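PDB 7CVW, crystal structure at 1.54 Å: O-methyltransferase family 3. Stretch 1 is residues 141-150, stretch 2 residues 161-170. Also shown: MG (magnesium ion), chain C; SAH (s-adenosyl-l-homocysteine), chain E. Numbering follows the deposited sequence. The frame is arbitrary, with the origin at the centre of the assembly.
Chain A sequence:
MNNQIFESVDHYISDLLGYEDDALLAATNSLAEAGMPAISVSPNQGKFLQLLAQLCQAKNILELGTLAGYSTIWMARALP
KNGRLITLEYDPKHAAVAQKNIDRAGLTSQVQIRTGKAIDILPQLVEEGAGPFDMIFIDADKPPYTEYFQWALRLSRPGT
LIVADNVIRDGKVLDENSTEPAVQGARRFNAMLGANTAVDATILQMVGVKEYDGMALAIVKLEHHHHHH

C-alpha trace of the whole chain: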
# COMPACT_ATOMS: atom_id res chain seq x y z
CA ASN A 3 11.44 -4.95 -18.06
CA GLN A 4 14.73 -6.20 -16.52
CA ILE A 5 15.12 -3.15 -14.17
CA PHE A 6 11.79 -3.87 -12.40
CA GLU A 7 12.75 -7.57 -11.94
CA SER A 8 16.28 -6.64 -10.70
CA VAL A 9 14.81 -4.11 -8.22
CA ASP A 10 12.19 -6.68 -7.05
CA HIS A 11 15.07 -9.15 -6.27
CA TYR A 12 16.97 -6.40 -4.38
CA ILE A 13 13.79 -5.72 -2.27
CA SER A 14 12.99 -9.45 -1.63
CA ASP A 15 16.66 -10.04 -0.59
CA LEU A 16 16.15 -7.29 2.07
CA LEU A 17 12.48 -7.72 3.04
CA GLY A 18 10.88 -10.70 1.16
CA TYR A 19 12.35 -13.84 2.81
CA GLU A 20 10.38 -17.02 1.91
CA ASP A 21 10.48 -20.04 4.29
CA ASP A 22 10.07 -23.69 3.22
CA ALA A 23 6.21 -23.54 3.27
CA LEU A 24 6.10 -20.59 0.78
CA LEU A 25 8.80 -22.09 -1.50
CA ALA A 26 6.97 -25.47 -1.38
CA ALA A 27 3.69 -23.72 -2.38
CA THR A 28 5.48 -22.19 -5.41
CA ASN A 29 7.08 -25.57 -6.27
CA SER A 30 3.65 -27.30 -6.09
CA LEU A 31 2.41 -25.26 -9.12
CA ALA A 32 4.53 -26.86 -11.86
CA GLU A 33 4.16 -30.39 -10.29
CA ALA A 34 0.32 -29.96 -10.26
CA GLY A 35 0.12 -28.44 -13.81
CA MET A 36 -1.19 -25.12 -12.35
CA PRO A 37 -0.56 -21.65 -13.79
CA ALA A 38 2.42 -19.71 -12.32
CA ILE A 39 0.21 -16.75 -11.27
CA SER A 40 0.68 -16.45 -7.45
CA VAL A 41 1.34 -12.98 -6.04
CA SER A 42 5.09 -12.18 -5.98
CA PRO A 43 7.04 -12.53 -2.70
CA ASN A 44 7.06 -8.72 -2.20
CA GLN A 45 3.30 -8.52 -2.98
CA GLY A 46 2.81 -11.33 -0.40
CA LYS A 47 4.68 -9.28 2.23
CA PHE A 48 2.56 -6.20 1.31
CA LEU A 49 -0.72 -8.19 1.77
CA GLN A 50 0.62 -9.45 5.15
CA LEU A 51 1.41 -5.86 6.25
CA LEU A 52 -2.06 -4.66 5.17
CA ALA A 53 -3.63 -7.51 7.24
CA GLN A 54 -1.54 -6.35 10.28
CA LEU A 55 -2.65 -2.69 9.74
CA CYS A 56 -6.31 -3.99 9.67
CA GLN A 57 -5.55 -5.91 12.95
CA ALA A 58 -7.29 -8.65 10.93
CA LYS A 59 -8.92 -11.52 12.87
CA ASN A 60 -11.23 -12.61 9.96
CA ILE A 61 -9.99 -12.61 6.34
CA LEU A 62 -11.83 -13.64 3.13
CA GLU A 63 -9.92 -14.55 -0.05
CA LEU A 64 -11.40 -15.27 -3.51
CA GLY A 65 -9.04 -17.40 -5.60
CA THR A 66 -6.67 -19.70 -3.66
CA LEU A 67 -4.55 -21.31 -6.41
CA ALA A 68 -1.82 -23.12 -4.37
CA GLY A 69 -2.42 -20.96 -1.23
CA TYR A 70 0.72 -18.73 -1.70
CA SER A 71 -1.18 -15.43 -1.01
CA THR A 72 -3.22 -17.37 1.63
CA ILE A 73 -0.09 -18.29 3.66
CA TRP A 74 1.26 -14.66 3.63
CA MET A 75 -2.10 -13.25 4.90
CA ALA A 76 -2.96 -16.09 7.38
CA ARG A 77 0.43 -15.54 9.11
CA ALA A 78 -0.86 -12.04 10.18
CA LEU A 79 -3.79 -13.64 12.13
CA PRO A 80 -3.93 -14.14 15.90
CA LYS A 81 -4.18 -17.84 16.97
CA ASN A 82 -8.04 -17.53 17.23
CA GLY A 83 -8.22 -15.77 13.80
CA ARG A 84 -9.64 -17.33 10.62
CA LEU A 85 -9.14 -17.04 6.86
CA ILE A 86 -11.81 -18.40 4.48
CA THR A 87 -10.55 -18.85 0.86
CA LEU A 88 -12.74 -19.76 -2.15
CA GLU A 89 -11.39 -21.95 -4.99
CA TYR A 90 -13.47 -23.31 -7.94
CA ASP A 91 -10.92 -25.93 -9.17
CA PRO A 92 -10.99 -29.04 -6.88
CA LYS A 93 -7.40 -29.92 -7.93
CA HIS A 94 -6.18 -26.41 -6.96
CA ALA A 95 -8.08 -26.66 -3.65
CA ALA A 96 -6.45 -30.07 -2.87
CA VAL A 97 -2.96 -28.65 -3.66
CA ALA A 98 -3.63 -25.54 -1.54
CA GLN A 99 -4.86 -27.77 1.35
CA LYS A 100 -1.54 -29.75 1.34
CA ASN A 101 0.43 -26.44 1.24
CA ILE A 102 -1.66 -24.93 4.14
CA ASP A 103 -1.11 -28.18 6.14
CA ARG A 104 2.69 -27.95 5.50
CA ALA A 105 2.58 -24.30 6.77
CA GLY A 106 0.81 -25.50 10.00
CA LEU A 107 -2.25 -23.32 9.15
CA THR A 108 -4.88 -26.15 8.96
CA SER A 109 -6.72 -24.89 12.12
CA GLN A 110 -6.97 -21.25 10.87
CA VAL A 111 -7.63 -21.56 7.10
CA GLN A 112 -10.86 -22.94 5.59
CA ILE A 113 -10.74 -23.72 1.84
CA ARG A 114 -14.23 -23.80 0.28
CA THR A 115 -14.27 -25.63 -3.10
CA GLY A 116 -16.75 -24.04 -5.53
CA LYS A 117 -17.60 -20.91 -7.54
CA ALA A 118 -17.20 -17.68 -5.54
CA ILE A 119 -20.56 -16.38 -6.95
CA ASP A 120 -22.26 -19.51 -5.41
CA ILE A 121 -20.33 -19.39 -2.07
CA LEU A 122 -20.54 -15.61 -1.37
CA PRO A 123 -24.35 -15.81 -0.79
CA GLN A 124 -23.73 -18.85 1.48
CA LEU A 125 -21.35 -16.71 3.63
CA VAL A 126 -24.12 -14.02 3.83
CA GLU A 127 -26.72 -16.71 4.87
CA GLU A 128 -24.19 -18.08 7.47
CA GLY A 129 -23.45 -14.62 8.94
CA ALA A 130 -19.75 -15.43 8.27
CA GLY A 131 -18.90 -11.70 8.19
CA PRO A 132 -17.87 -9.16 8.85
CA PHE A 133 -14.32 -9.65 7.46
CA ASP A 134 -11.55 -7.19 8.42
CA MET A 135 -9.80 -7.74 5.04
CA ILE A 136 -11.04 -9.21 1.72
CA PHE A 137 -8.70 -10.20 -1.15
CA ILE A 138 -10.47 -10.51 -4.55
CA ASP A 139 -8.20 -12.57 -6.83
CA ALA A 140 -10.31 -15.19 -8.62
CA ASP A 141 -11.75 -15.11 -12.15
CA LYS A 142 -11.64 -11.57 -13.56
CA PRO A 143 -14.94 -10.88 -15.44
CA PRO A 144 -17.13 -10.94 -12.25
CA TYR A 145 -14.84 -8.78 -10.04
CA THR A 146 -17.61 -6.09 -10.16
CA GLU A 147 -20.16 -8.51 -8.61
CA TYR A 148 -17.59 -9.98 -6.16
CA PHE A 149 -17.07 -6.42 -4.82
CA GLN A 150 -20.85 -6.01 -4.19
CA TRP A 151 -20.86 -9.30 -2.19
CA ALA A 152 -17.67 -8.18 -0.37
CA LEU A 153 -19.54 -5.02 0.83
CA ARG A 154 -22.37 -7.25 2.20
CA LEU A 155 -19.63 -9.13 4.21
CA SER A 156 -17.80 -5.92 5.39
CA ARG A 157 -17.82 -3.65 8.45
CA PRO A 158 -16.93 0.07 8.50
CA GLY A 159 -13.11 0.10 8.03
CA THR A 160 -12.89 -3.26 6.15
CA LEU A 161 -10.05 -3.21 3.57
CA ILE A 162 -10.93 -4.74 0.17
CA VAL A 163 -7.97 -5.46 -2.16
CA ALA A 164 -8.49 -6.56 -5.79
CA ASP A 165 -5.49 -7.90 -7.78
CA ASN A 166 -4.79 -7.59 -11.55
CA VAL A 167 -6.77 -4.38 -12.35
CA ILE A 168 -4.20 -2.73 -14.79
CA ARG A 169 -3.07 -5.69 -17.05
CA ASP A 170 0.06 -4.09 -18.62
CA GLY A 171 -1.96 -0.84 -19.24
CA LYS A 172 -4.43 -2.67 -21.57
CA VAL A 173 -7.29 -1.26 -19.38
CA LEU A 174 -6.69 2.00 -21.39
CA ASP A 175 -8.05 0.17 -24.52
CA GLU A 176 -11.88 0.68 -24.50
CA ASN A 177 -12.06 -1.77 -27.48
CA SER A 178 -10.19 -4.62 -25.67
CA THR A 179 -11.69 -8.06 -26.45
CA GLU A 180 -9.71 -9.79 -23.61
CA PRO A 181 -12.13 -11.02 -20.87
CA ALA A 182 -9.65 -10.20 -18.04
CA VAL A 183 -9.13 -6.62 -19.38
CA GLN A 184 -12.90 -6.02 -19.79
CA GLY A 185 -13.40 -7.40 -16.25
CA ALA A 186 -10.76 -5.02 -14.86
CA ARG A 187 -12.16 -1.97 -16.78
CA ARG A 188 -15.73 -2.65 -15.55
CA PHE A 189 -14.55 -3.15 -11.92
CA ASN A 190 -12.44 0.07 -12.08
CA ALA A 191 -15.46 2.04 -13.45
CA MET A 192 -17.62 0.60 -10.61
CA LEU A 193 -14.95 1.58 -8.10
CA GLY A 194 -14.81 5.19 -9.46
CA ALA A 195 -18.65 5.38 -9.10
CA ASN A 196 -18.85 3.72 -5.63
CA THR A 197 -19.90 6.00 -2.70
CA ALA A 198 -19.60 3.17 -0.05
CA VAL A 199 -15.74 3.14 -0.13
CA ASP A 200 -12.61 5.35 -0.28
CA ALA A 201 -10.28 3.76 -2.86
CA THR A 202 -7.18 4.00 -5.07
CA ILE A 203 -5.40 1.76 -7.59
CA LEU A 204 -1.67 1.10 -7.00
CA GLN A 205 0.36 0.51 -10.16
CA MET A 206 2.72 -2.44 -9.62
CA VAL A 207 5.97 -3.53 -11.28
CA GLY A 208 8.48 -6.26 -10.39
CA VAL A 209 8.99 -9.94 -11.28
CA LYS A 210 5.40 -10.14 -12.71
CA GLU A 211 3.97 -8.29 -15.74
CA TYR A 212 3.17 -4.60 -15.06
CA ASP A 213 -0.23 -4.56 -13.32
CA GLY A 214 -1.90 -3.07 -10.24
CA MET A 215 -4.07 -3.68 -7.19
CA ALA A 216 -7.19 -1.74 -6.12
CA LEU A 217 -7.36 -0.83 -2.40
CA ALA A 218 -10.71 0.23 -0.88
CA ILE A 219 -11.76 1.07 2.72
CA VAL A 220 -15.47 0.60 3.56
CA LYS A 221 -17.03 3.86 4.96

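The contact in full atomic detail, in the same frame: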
# COMPACT_ATOMS: atom_id res chain seq x y z
N ASP A 141 -11.50 -15.45 -10.74
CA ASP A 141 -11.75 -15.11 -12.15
C ASP A 141 -12.02 -13.61 -12.26
O ASP A 141 -12.47 -13.00 -11.26
CB ASP A 141 -12.85 -15.99 -12.74
CG ASP A 141 -14.13 -16.06 -11.92
OD1 ASP A 141 -14.09 -15.81 -10.70
OD2 ASP A 141 -15.19 -16.36 -12.51
N LYS A 142 -11.72 -13.04 -13.42
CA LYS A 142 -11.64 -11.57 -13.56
C LYS A 142 -12.95 -10.94 -14.02
O LYS A 142 -13.34 -9.89 -13.52
CB LYS A 142 -10.43 -11.22 -14.43
CG LYS A 142 -9.14 -11.92 -14.02
CD LYS A 142 -8.78 -11.70 -12.54
CE LYS A 142 -7.47 -12.38 -12.14
NZ LYS A 142 -7.37 -12.62 -10.68
N PRO A 143 -13.70 -11.51 -15.00
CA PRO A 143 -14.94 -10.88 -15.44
C PRO A 143 -15.91 -10.47 -14.34
O PRO A 143 -16.51 -9.39 -14.46
CB PRO A 143 -15.51 -11.92 -16.41
CG PRO A 143 -14.29 -12.53 -16.98
CD PRO A 143 -13.36 -12.71 -15.79
N PRO A 144 -16.17 -11.29 -13.30
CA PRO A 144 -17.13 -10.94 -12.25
C PRO A 144 -16.59 -10.14 -11.06
O PRO A 144 -17.27 -10.03 -10.05
CB PRO A 144 -17.65 -12.29 -11.75
CG PRO A 144 -16.60 -13.29 -12.10
CD PRO A 144 -15.68 -12.66 -13.12
N TYR A 145 -15.40 -9.59 -11.16
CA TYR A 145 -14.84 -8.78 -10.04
C TYR A 145 -15.88 -7.76 -9.58
O TYR A 145 -16.04 -7.55 -8.38
CB TYR A 145 -13.60 -8.00 -10.47
CG TYR A 145 -12.28 -8.62 -10.13
CD1 TYR A 145 -12.08 -9.99 -10.15
CD2 TYR A 145 -11.18 -7.80 -9.92
CE1 TYR A 145 -10.85 -10.54 -9.86
CE2 TYR A 145 -9.93 -8.34 -9.65
CZ TYR A 145 -9.76 -9.71 -9.64
OH TYR A 145 -8.53 -10.26 -9.40
N THR A 146 -16.58 -7.12 -10.50
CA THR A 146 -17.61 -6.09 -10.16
C THR A 146 -18.62 -6.68 -9.18
O THR A 146 -18.90 -6.05 -8.18
CB THR A 146 -18.25 -5.53 -11.43
OG1 THR A 146 -17.24 -4.89 -12.22
CG2 THR A 146 -19.35 -4.55 -11.12
N GLU A 147 -19.14 -7.88 -9.47
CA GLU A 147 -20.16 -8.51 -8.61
C GLU A 147 -19.52 -9.03 -7.31
O GLU A 147 -20.14 -8.94 -6.27
CB GLU A 147 -20.85 -9.62 -9.38
CG GLU A 147 -21.76 -9.05 -10.45
CD GLU A 147 -21.07 -8.31 -11.58
OE1 GLU A 147 -20.17 -8.92 -12.21
OE2 GLU A 147 -21.43 -7.11 -11.81
N TYR A 148 -18.30 -9.54 -7.37
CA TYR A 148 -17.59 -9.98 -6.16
C TYR A 148 -17.48 -8.81 -5.17
O TYR A 148 -17.63 -9.00 -3.94
CB TYR A 148 -16.22 -10.56 -6.52
CG TYR A 148 -16.22 -11.84 -7.30
CD1 TYR A 148 -17.30 -12.70 -7.27
CD2 TYR A 148 -15.10 -12.21 -8.03
CE1 TYR A 148 -17.26 -13.91 -7.94
CE2 TYR A 148 -15.05 -13.41 -8.71
CZ TYR A 148 -16.14 -14.26 -8.65
OH TYR A 148 -16.13 -15.44 -9.31
N PHE A 149 -17.22 -7.61 -5.67
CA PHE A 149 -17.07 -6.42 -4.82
C PHE A 149 -18.41 -6.12 -4.12
O PHE A 149 -18.40 -5.76 -2.94
CB PHE A 149 -16.57 -5.22 -5.61
CG PHE A 149 -16.06 -4.09 -4.77
CD1 PHE A 149 -14.76 -4.08 -4.31
CD2 PHE A 149 -16.90 -3.04 -4.40
CE1 PHE A 149 -14.25 -3.02 -3.56
CE2 PHE A 149 -16.40 -1.99 -3.65
CZ PHE A 149 -15.09 -1.98 -3.22
N GLN A 150 -19.53 -6.27 -4.82
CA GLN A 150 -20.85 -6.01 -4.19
C GLN A 150 -21.09 -7.00 -3.06
O GLN A 150 -21.55 -6.61 -2.01
CB GLN A 150 -21.99 -6.08 -5.20
CG GLN A 150 -21.78 -5.19 -6.42
CD GLN A 150 -21.39 -3.77 -6.10
OE1 GLN A 150 -21.96 -3.13 -5.22
NE2 GLN A 150 -20.40 -3.28 -6.83
N LEU A 161 -10.93 -3.44 4.73
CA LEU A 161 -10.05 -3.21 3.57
C LEU A 161 -10.38 -4.27 2.54
O LEU A 161 -10.29 -5.48 2.88
CB LEU A 161 -8.59 -3.33 3.99
CG LEU A 161 -7.59 -3.27 2.85
CD1 LEU A 161 -7.61 -1.92 2.16
CD2 LEU A 161 -6.19 -3.60 3.37
N ILE A 162 -10.70 -3.84 1.32
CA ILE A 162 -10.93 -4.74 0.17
C ILE A 162 -9.81 -4.45 -0.82
O ILE A 162 -9.59 -3.29 -1.18
CB ILE A 162 -12.31 -4.54 -0.47
CG1 ILE A 162 -13.42 -4.70 0.57
CG2 ILE A 162 -12.49 -5.53 -1.61
CD1 ILE A 162 -14.77 -4.19 0.14
N VAL A 163 -9.10 -5.51 -1.19
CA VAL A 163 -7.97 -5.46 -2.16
C VAL A 163 -8.37 -6.31 -3.35
O VAL A 163 -8.86 -7.44 -3.13
CB VAL A 163 -6.68 -5.99 -1.52
CG1 VAL A 163 -5.53 -5.96 -2.52
CG2 VAL A 163 -6.34 -5.23 -0.27
N ALA A 164 -8.19 -5.80 -4.56
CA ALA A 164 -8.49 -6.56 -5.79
C ALA A 164 -7.23 -6.60 -6.65
O ALA A 164 -6.72 -5.51 -6.98
CB ALA A 164 -9.65 -5.95 -6.55
N ASP A 165 -6.74 -7.78 -6.99
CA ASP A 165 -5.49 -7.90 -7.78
C ASP A 165 -5.78 -7.83 -9.28
O ASP A 165 -6.90 -8.19 -9.71
CB ASP A 165 -4.74 -9.19 -7.43
CG ASP A 165 -3.30 -9.25 -7.88
OD1 ASP A 165 -2.70 -8.18 -8.02
OD2 ASP A 165 -2.78 -10.39 -8.06
N ASN A 166 -4.77 -7.43 -10.07
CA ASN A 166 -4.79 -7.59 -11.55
C ASN A 166 -5.81 -6.65 -12.20
O ASN A 166 -6.58 -7.07 -13.08
CB ASN A 166 -5.07 -9.04 -11.97
CG ASN A 166 -4.17 -10.04 -11.27
OD1 ASN A 166 -4.67 -10.89 -10.54
ND2 ASN A 166 -2.86 -9.94 -11.46
N VAL A 167 -5.78 -5.37 -11.83
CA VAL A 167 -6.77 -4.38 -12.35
C VAL A 167 -6.14 -3.42 -13.37
O VAL A 167 -6.89 -2.54 -13.81
CB VAL A 167 -7.47 -3.62 -11.21
CG1 VAL A 167 -8.26 -4.58 -10.32
CG2 VAL A 167 -6.50 -2.77 -10.42
N ILE A 168 -4.89 -3.61 -13.80
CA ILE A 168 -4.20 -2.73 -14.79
C ILE A 168 -3.77 -3.51 -16.05
O ILE A 168 -3.86 -2.95 -17.15
CB ILE A 168 -3.02 -1.98 -14.13
CG1 ILE A 168 -3.53 -0.96 -13.10
CG2 ILE A 168 -2.13 -1.31 -15.16
CD1 ILE A 168 -4.52 0.06 -13.63
N ARG A 169 -3.32 -4.76 -15.92
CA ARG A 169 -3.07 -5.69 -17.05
C ARG A 169 -2.18 -5.03 -18.11
O ARG A 169 -2.58 -4.94 -19.27
CB ARG A 169 -4.39 -6.16 -17.69
CG ARG A 169 -5.47 -6.63 -16.74
CD ARG A 169 -5.02 -7.62 -15.70
NE ARG A 169 -4.31 -8.78 -16.19
CZ ARG A 169 -4.67 -10.05 -16.00
NH1 ARG A 169 -3.89 -11.01 -16.47
NH2 ARG A 169 -5.76 -10.37 -15.32
N ASP A 170 -1.00 -4.58 -17.71
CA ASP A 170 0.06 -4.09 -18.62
C ASP A 170 -0.44 -2.81 -19.30
O ASP A 170 0.09 -2.48 -20.35
CB ASP A 170 0.45 -5.16 -19.64
CG ASP A 170 1.85 -5.03 -20.22
OD1 ASP A 170 2.69 -4.44 -19.55
OD2 ASP A 170 2.07 -5.51 -21.37
MG MG C . -3.64 -12.42 -8.96
N SAH E . -4.46 -15.51 -4.86
CA SAH E . -3.63 -16.57 -5.46
CB SAH E . -3.83 -16.62 -6.98
CG SAH E . -5.23 -16.88 -7.41
SD SAH E . -5.13 -17.32 -9.19
C SAH E . -2.18 -16.25 -5.10
O SAH E . -1.51 -17.12 -4.67
OXT SAH E . -1.83 -15.14 -5.31
C5' SAH E . -6.90 -17.38 -9.61
C4' SAH E . -7.58 -18.56 -8.96
O4' SAH E . -8.99 -18.33 -9.08
C3' SAH E . -7.33 -19.94 -9.61
O3' SAH E . -6.91 -20.91 -8.67
C2' SAH E . -8.69 -20.32 -10.21
O2' SAH E . -8.94 -21.69 -10.23
C1' SAH E . -9.61 -19.56 -9.27
N9 SAH E . -10.95 -19.34 -9.78
C8 SAH E . -11.34 -19.22 -11.08
N7 SAH E . -12.63 -19.06 -11.22
C5 SAH E . -13.12 -19.08 -9.93
C6 SAH E . -14.41 -18.95 -9.39
N6 SAH E . -15.50 -18.80 -10.12
N1 SAH E . -14.54 -19.02 -8.06
C2 SAH E . -13.45 -19.19 -7.33
N3 SAH E . -12.19 -19.34 -7.72
C4 SAH E . -12.08 -19.25 -9.04
O HOH W 1 -4.83 -14.19 -10.27
O HOH W 2 -1.91 -13.68 -7.93

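The first stretch meets the second through three side chains, K142, Y145 and F149, which together with their partners bury 325 Å² in total. D141 lies outside the contact; its OD1 accepts a very short hydrogen bond from Y148 OH (2.5 Å), within its own stretch.

K142 points toward the second stretch, and its long chain, bent by m rotamers at chi1 and chi2 and extended from CB to NZ, carries the ammonium group to the metal site. There K142 NZ donates to N166 OD1 (3.2 Å), the same oxygen that binds the magnesium ion, and to water 1 (NZ to water O, 3.0 Å), another ligand of the ion. Nearer the backbone, K142 CG lies 3.9 Å from R169 NH2, at the edge of the guanidinium.

A type I turn from K142 to Y145, closed by Y145 N donating to K142 O (3.1 Å), leads into the helix. P143 and P144, the latter at the N-cap position, make no contact across the stretches.

Y145 has more of its surface covered by the second stretch than any other residue of its stretch. Its hydroxyl donates to the backbone oxygen of D165 (OH to O, 2.7 Å) and accepts from K142 NZ (2.9 Å to Y145 OH), so the polar group of this buried residue is satisfied in both roles. The ring is apolar packing surface: Y145 CE2 lies 3.9 Å from A164 CB and 4.2 Å from V167 CG1, the valine at the ring edge.

One helical turn later, F149 starts sideways, but its ring end comes nearer, bringing CE1 within 3.6 Å of I162 CG2. This purely apolar pair suits its buried setting. The helix runs nearly antiparallel to the strand (168°), pairing Y145 with A164 and F149 with I162, while V163 between them points away.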